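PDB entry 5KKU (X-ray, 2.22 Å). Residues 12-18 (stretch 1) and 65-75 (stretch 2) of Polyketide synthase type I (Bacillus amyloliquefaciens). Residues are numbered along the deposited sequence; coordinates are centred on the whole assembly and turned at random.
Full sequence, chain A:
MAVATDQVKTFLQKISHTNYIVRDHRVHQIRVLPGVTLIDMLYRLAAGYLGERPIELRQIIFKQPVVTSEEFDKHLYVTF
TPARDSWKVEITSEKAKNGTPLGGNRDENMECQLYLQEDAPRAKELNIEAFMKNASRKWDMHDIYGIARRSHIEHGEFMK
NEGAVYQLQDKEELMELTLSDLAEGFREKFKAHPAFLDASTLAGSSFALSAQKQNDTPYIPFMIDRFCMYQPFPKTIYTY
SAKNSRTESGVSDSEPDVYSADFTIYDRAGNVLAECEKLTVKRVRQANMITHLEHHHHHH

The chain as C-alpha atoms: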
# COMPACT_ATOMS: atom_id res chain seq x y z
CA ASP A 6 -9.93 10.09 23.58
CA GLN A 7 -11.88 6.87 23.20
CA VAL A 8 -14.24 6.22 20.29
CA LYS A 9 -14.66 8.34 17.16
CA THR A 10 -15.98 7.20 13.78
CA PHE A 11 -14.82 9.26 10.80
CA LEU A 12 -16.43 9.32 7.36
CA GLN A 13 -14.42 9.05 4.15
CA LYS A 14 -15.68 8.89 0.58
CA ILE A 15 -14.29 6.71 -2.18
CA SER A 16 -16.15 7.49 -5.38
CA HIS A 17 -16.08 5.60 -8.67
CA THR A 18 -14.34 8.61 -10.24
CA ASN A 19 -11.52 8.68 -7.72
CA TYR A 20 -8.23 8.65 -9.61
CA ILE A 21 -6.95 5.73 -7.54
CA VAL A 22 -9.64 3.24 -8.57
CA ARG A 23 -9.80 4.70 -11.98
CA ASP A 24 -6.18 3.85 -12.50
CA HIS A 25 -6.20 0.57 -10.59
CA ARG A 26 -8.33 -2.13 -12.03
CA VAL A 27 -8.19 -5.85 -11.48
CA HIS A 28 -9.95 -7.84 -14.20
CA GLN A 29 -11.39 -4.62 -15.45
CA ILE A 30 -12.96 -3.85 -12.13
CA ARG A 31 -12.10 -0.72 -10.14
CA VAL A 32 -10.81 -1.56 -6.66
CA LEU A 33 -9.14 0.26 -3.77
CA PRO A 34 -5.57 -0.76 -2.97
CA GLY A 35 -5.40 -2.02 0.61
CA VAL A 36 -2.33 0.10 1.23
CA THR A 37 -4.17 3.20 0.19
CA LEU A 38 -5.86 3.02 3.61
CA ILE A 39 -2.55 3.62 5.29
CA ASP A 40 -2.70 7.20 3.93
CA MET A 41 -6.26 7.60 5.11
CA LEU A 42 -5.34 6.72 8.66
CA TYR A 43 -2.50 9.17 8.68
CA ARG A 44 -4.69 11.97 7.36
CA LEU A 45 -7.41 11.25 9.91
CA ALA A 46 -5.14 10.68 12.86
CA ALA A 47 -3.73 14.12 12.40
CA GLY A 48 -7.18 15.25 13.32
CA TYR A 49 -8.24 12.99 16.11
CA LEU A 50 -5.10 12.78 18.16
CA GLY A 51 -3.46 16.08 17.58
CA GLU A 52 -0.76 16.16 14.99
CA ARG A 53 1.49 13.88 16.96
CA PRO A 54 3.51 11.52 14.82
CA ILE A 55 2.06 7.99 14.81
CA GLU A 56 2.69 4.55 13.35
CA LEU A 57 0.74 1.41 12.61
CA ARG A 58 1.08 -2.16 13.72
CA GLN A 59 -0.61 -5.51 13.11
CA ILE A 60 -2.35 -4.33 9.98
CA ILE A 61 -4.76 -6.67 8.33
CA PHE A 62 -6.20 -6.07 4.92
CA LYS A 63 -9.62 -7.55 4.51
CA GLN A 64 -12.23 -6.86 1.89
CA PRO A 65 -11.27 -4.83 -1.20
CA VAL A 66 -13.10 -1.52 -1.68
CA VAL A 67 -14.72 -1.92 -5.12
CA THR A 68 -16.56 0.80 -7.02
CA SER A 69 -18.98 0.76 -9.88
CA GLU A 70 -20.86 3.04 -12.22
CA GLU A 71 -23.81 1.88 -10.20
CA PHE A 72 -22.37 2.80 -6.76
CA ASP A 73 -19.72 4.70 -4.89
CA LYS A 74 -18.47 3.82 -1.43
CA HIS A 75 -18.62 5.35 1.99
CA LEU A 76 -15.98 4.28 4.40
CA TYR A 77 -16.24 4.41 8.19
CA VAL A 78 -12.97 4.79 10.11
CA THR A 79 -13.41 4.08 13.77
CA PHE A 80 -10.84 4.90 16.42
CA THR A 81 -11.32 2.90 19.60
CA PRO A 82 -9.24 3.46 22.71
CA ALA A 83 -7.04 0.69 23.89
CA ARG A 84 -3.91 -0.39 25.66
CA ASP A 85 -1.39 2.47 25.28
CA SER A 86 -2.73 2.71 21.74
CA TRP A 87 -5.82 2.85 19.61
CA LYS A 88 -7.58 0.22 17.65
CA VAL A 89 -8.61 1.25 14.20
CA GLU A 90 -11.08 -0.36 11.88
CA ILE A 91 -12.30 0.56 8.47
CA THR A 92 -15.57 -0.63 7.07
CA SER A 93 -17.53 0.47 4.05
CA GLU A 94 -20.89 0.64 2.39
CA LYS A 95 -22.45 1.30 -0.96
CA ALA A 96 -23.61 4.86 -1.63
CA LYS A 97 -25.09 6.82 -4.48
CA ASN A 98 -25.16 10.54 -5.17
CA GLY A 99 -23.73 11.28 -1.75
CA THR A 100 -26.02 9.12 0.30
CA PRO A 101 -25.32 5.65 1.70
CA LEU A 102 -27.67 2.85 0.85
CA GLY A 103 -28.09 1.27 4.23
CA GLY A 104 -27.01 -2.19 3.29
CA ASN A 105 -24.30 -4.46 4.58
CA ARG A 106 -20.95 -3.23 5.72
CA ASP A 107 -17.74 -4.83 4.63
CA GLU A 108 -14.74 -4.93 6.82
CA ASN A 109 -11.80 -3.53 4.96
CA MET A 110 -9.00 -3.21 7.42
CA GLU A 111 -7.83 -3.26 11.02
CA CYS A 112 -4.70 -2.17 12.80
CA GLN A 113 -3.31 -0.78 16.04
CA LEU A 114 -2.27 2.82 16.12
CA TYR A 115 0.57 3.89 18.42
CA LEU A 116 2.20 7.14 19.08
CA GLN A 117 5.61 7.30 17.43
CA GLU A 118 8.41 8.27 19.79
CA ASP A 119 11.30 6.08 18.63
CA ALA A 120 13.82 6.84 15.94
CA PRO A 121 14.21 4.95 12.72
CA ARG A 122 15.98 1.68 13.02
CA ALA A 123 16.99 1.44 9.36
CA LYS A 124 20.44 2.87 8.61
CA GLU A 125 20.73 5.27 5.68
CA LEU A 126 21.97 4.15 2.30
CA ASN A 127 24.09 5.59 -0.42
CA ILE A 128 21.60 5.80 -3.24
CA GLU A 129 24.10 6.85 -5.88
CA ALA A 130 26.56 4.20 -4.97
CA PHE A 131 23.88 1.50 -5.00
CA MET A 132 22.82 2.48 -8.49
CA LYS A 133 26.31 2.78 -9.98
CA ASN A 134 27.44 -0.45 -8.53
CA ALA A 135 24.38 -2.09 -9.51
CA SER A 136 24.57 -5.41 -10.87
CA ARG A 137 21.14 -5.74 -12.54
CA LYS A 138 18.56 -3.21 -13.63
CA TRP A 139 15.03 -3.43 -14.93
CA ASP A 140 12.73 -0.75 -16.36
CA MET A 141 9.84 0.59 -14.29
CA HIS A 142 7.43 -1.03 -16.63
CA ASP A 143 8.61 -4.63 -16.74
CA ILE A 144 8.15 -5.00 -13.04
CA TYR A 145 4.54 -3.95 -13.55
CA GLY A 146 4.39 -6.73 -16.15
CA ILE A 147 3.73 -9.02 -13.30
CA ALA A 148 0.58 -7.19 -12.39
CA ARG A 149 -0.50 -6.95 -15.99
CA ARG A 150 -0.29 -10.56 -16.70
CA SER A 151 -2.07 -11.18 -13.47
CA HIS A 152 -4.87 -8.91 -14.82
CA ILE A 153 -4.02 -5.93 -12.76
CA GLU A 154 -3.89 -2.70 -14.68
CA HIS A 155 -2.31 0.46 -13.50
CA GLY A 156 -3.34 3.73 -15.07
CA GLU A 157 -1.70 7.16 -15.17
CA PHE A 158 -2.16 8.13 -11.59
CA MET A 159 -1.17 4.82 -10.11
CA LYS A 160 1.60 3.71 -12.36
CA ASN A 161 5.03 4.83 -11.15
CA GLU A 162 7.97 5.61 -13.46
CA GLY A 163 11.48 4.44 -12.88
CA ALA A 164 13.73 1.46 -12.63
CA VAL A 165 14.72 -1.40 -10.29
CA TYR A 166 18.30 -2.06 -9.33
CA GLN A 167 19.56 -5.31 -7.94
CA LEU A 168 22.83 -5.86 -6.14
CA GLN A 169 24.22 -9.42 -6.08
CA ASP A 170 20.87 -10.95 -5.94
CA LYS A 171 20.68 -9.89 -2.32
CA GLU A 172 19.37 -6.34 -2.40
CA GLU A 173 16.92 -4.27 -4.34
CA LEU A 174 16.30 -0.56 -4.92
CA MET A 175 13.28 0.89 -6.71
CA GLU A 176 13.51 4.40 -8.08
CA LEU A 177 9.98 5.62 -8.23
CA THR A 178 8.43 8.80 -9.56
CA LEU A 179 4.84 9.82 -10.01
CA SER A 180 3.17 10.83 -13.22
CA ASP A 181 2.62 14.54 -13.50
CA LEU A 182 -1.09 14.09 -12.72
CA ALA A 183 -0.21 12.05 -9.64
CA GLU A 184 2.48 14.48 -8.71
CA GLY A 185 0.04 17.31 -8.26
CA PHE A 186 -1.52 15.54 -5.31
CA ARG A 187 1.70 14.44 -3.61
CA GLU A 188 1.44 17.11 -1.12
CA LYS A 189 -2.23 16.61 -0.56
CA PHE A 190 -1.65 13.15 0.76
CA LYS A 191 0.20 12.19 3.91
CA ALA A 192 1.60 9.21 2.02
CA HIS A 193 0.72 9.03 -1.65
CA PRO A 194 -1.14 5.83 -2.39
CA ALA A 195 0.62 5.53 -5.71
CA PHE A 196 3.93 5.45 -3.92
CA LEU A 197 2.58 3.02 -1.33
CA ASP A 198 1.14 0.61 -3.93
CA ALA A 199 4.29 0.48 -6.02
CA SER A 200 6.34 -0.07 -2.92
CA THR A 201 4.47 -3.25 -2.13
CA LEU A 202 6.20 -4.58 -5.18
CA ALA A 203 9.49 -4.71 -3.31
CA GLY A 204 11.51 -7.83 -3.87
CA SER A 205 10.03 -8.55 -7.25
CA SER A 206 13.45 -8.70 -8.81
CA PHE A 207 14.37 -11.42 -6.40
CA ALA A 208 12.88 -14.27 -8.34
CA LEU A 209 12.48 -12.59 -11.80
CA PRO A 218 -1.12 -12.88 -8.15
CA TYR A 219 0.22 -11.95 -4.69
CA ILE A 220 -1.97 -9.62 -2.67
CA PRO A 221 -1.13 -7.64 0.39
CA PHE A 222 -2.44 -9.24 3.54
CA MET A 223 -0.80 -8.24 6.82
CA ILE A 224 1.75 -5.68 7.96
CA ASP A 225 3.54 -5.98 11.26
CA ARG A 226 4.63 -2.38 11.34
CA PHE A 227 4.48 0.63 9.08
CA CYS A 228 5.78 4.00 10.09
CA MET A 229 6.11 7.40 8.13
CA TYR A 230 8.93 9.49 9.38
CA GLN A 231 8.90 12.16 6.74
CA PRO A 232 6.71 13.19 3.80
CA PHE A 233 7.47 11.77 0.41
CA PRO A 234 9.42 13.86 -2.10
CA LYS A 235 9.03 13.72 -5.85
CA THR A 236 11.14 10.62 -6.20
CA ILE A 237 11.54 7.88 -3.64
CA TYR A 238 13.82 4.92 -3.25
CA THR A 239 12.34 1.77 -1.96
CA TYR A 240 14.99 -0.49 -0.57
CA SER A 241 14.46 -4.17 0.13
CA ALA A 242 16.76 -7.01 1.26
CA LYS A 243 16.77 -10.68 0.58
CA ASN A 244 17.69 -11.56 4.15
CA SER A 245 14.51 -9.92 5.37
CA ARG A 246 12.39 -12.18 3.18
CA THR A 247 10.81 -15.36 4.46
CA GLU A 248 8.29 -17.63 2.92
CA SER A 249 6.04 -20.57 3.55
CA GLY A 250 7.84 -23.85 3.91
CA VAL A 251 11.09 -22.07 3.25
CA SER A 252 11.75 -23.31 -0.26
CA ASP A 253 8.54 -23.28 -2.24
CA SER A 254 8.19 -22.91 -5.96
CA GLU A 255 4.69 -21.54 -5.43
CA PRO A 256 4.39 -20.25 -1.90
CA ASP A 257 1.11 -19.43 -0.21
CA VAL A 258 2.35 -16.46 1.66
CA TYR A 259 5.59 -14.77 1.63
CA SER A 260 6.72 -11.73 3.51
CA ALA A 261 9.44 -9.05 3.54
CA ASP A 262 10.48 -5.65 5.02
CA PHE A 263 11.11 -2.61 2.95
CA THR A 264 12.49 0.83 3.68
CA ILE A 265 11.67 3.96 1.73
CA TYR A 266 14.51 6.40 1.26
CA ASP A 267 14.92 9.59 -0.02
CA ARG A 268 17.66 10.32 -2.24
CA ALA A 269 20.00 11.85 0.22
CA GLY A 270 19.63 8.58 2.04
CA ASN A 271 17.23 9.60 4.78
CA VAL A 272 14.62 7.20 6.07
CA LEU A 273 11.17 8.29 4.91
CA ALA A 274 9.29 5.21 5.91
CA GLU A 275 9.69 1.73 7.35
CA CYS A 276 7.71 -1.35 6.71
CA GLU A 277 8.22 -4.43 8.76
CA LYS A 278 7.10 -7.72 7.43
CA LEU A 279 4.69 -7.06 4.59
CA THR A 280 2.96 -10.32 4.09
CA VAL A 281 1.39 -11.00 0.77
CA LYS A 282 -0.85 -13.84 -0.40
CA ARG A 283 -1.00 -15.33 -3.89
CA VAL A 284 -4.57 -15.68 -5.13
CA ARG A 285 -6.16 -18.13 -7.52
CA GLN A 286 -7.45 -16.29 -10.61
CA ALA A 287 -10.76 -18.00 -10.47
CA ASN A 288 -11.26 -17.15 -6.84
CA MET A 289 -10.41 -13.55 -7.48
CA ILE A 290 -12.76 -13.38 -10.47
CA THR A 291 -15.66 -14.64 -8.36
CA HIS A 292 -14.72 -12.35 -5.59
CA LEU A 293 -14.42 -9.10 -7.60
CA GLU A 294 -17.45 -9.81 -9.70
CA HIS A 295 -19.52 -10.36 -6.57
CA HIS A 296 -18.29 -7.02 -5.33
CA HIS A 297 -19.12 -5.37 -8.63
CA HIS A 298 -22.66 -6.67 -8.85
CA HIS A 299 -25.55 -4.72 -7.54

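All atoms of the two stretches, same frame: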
# COMPACT_ATOMS: atom_id res chain seq x y z
N LEU A 12 -15.92 9.66 8.68
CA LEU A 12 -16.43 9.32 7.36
C LEU A 12 -15.56 9.71 6.19
O LEU A 12 -15.29 10.84 6.03
CB LEU A 12 -17.77 9.97 7.13
CG LEU A 12 -18.35 9.81 5.73
CD1 LEU A 12 -18.76 8.39 5.47
CD2 LEU A 12 -19.48 10.75 5.45
N GLN A 13 -15.18 8.76 5.35
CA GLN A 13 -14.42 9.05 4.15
C GLN A 13 -15.14 8.56 2.90
O GLN A 13 -15.79 7.59 2.94
CB GLN A 13 -13.07 8.43 4.22
CG GLN A 13 -12.16 8.99 5.28
CD GLN A 13 -11.63 10.32 4.92
OE1 GLN A 13 -10.77 10.42 4.10
NE2 GLN A 13 -12.19 11.33 5.47
N LYS A 14 -14.99 9.26 1.80
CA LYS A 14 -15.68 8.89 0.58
C LYS A 14 -14.77 8.40 -0.53
O LYS A 14 -13.90 9.07 -0.92
CB LYS A 14 -16.47 10.06 0.06
CG LYS A 14 -17.33 10.72 1.09
CD LYS A 14 -18.34 11.60 0.44
CE LYS A 14 -19.39 12.04 1.43
NZ LYS A 14 -18.76 12.62 2.63
N ILE A 15 -14.99 7.21 -1.02
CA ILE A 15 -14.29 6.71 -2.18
C ILE A 15 -15.25 6.58 -3.36
O ILE A 15 -15.96 5.65 -3.47
CB ILE A 15 -13.66 5.35 -1.93
CG1 ILE A 15 -12.65 5.39 -0.81
CG2 ILE A 15 -13.00 4.83 -3.17
CD1 ILE A 15 -11.58 6.44 -0.93
N SER A 16 -15.27 7.56 -4.23
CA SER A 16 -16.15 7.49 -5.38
C SER A 16 -15.59 6.73 -6.56
O SER A 16 -14.43 6.52 -6.64
CB SER A 16 -16.55 8.87 -5.80
OG SER A 16 -15.45 9.58 -6.25
N HIS A 17 -16.44 6.32 -7.46
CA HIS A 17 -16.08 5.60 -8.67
C HIS A 17 -15.12 6.39 -9.54
O HIS A 17 -14.33 5.82 -10.22
CB HIS A 17 -17.35 5.19 -9.44
CG HIS A 17 -17.12 4.33 -10.63
ND1 HIS A 17 -16.62 3.06 -10.53
CD2 HIS A 17 -17.31 4.55 -11.94
CE1 HIS A 17 -16.52 2.54 -11.72
NE2 HIS A 17 -16.92 3.42 -12.60
N THR A 18 -15.19 7.72 -9.49
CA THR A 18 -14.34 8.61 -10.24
C THR A 18 -13.01 8.97 -9.58
O THR A 18 -12.21 9.66 -10.13
CB THR A 18 -15.02 9.90 -10.67
OG1 THR A 18 -15.55 10.56 -9.56
CG2 THR A 18 -16.11 9.61 -11.64
N PRO A 65 -11.65 -5.90 -0.30
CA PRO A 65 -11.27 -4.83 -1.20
C PRO A 65 -12.38 -3.81 -1.36
O PRO A 65 -13.48 -4.22 -1.38
CB PRO A 65 -11.00 -5.57 -2.50
CG PRO A 65 -11.87 -6.72 -2.46
CD PRO A 65 -11.85 -7.15 -1.04
N VAL A 66 -12.11 -2.53 -1.37
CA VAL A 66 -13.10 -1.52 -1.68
C VAL A 66 -13.27 -1.44 -3.20
O VAL A 66 -12.41 -0.98 -3.88
CB VAL A 66 -12.74 -0.15 -1.10
CG1 VAL A 66 -13.60 0.95 -1.67
CG2 VAL A 66 -12.81 -0.14 0.40
N VAL A 67 -14.40 -1.92 -3.71
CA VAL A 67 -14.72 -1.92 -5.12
C VAL A 67 -15.78 -0.88 -5.46
O VAL A 67 -16.78 -0.82 -4.84
CB VAL A 67 -15.17 -3.31 -5.56
CG1 VAL A 67 -15.80 -3.31 -6.93
CG2 VAL A 67 -14.02 -4.27 -5.51
N THR A 68 -15.57 -0.15 -6.54
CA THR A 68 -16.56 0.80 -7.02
C THR A 68 -17.18 0.40 -8.33
O THR A 68 -16.68 -0.43 -9.00
CB THR A 68 -16.03 2.24 -7.12
OG1 THR A 68 -15.10 2.37 -8.18
CG2 THR A 68 -15.37 2.61 -5.91
N SER A 69 -18.26 1.05 -8.68
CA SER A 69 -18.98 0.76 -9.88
C SER A 69 -19.60 2.03 -10.45
O SER A 69 -19.70 3.00 -9.78
CB SER A 69 -20.05 -0.26 -9.55
OG SER A 69 -20.92 -0.50 -10.60
N GLU A 70 -20.00 2.02 -11.71
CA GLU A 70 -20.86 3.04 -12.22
C GLU A 70 -22.15 3.14 -11.43
O GLU A 70 -22.72 4.19 -11.30
CB GLU A 70 -21.15 2.82 -13.67
CG GLU A 70 -19.96 3.10 -14.52
CD GLU A 70 -19.76 4.56 -14.82
OE1 GLU A 70 -20.70 5.33 -14.55
OE2 GLU A 70 -18.70 4.94 -15.33
N GLU A 71 -22.60 2.00 -10.93
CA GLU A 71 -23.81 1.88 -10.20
C GLU A 71 -23.74 2.38 -8.76
O GLU A 71 -24.74 2.70 -8.22
CB GLU A 71 -24.26 0.45 -10.19
CG GLU A 71 -24.56 -0.18 -11.52
CD GLU A 71 -25.41 0.68 -12.40
OE1 GLU A 71 -26.56 0.89 -12.05
OE2 GLU A 71 -24.94 1.18 -13.42
N PHE A 72 -22.56 2.37 -8.15
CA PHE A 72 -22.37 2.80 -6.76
C PHE A 72 -21.00 3.34 -6.38
O PHE A 72 -20.01 2.90 -6.82
CB PHE A 72 -22.76 1.72 -5.75
CG PHE A 72 -22.10 0.42 -5.98
CD1 PHE A 72 -20.87 0.18 -5.49
CD2 PHE A 72 -22.70 -0.53 -6.73
CE1 PHE A 72 -20.24 -0.99 -5.71
CE2 PHE A 72 -22.09 -1.70 -6.97
CZ PHE A 72 -20.86 -1.94 -6.45
N ASP A 73 -20.96 4.29 -5.49
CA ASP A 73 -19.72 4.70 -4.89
C ASP A 73 -19.52 3.96 -3.58
O ASP A 73 -20.20 3.01 -3.32
CB ASP A 73 -19.72 6.19 -4.65
CG ASP A 73 -19.88 6.98 -5.90
OD1 ASP A 73 -19.37 6.58 -6.93
OD2 ASP A 73 -20.49 8.02 -5.84
N LYS A 74 -18.61 4.39 -2.74
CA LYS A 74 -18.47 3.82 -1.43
C LYS A 74 -18.30 4.86 -0.36
O LYS A 74 -17.65 5.80 -0.55
CB LYS A 74 -17.33 2.83 -1.37
CG LYS A 74 -17.54 1.60 -2.16
CD LYS A 74 -18.65 0.78 -1.62
CE LYS A 74 -18.17 -0.62 -1.45
NZ LYS A 74 -18.13 -1.38 -2.72
N HIS A 75 -18.91 4.63 0.78
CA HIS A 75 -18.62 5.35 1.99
C HIS A 75 -17.86 4.51 2.93
O HIS A 75 -18.25 3.44 3.22
CB HIS A 75 -19.90 5.83 2.67
CG HIS A 75 -20.48 7.05 2.05
ND1 HIS A 75 -21.54 7.71 2.59
CD2 HIS A 75 -20.17 7.70 0.92
CE1 HIS A 75 -21.85 8.72 1.83
NE2 HIS A 75 -21.03 8.75 0.81

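Residues 12-15 and 73-75 form two neighbouring strands of an antiparallel sheet, their N-to-C directions 166° apart and their axes 4.9 Å apart at closest approach. The register sets K14 opposite H75 and I15 opposite K74. I15 and K74 make the hydrogen-bonded pair: I15 N donates to K74 O at 3.0 Å, and K74 N donates to I15 O at 3.0 Å, closing the small ring typical of antiparallel strands. K14 and H75 are the non-hydrogen-bonded pair, with CA atoms 4.8 Å apart, so no reciprocal backbone bonds form here, and the two side chains lie in contact on the same face of the sheet.

Past I15 the first stretch leaves the strand, and a side chain takes over the role of the backbone. H17 N donates to D73 OD1 at 3.0 Å with an angle of 170°, nearly straight. Aspartate suits this position because its short side chain carries a carboxylate oxygen just far enough to meet the H17 amide. The same oxygen, D73 OD1, lies 3.7 Å from S16 CA, so the carboxylate sits close against the backbone of the first stretch.

Before its strand begins, the second stretch makes a compact turn. S69 N donates to F72 O at 3.2 Å, F72 N returns a weak bond to S69 O at 3.4 Å, and S69 OG accepts from E71 N at 3.0 Å. The imidazole of H17 packs against this turn. Near its plane, at the edge of the ring, H17 ND1 and T68 OG1 are 2.9 Å apart and hydrogen-bonded, a pairing in which either atom could be the donor. Histidine and threonine suit each other here, since a hydroxyl can donate or accept a hydrogen bond, and a ring nitrogen can do either depending on its protonation. One face of the ring is covered by the backbone of the turn: S69 O lies 3.0 Å from H17 CG, and E70 N lies 3.5 Å from H17 NE2. These are packing contacts of a flat ring on peptide groups, and they help to make H17 the residue of the first stretch most covered by the second.

The I15 and K74 side chains share one face of the sheet. I15 is buried, and its CG2 lies 4.2 Å from V66 CG1 and also 4.2 Å from T68 CG2; branched aliphatic groups fill this space without leaving a polar atom unpaired. K74 is buried as well, which a lysine can afford when its charged end finds a partner: its chain runs away from the first stretch, so that K74 NZ donates to V67 O at 2.6 Å.

On the face of K14 and H75, the lysine's aliphatic portion lies beside the imidazole, with K14 CE 3.7 Å from H75 NE2. L12 adds an apolar contact, its CD1 4.0 Å from H75 CB. The methylenes of an exposed lysine and the methyl of a leucine thus help to cover the buried histidine.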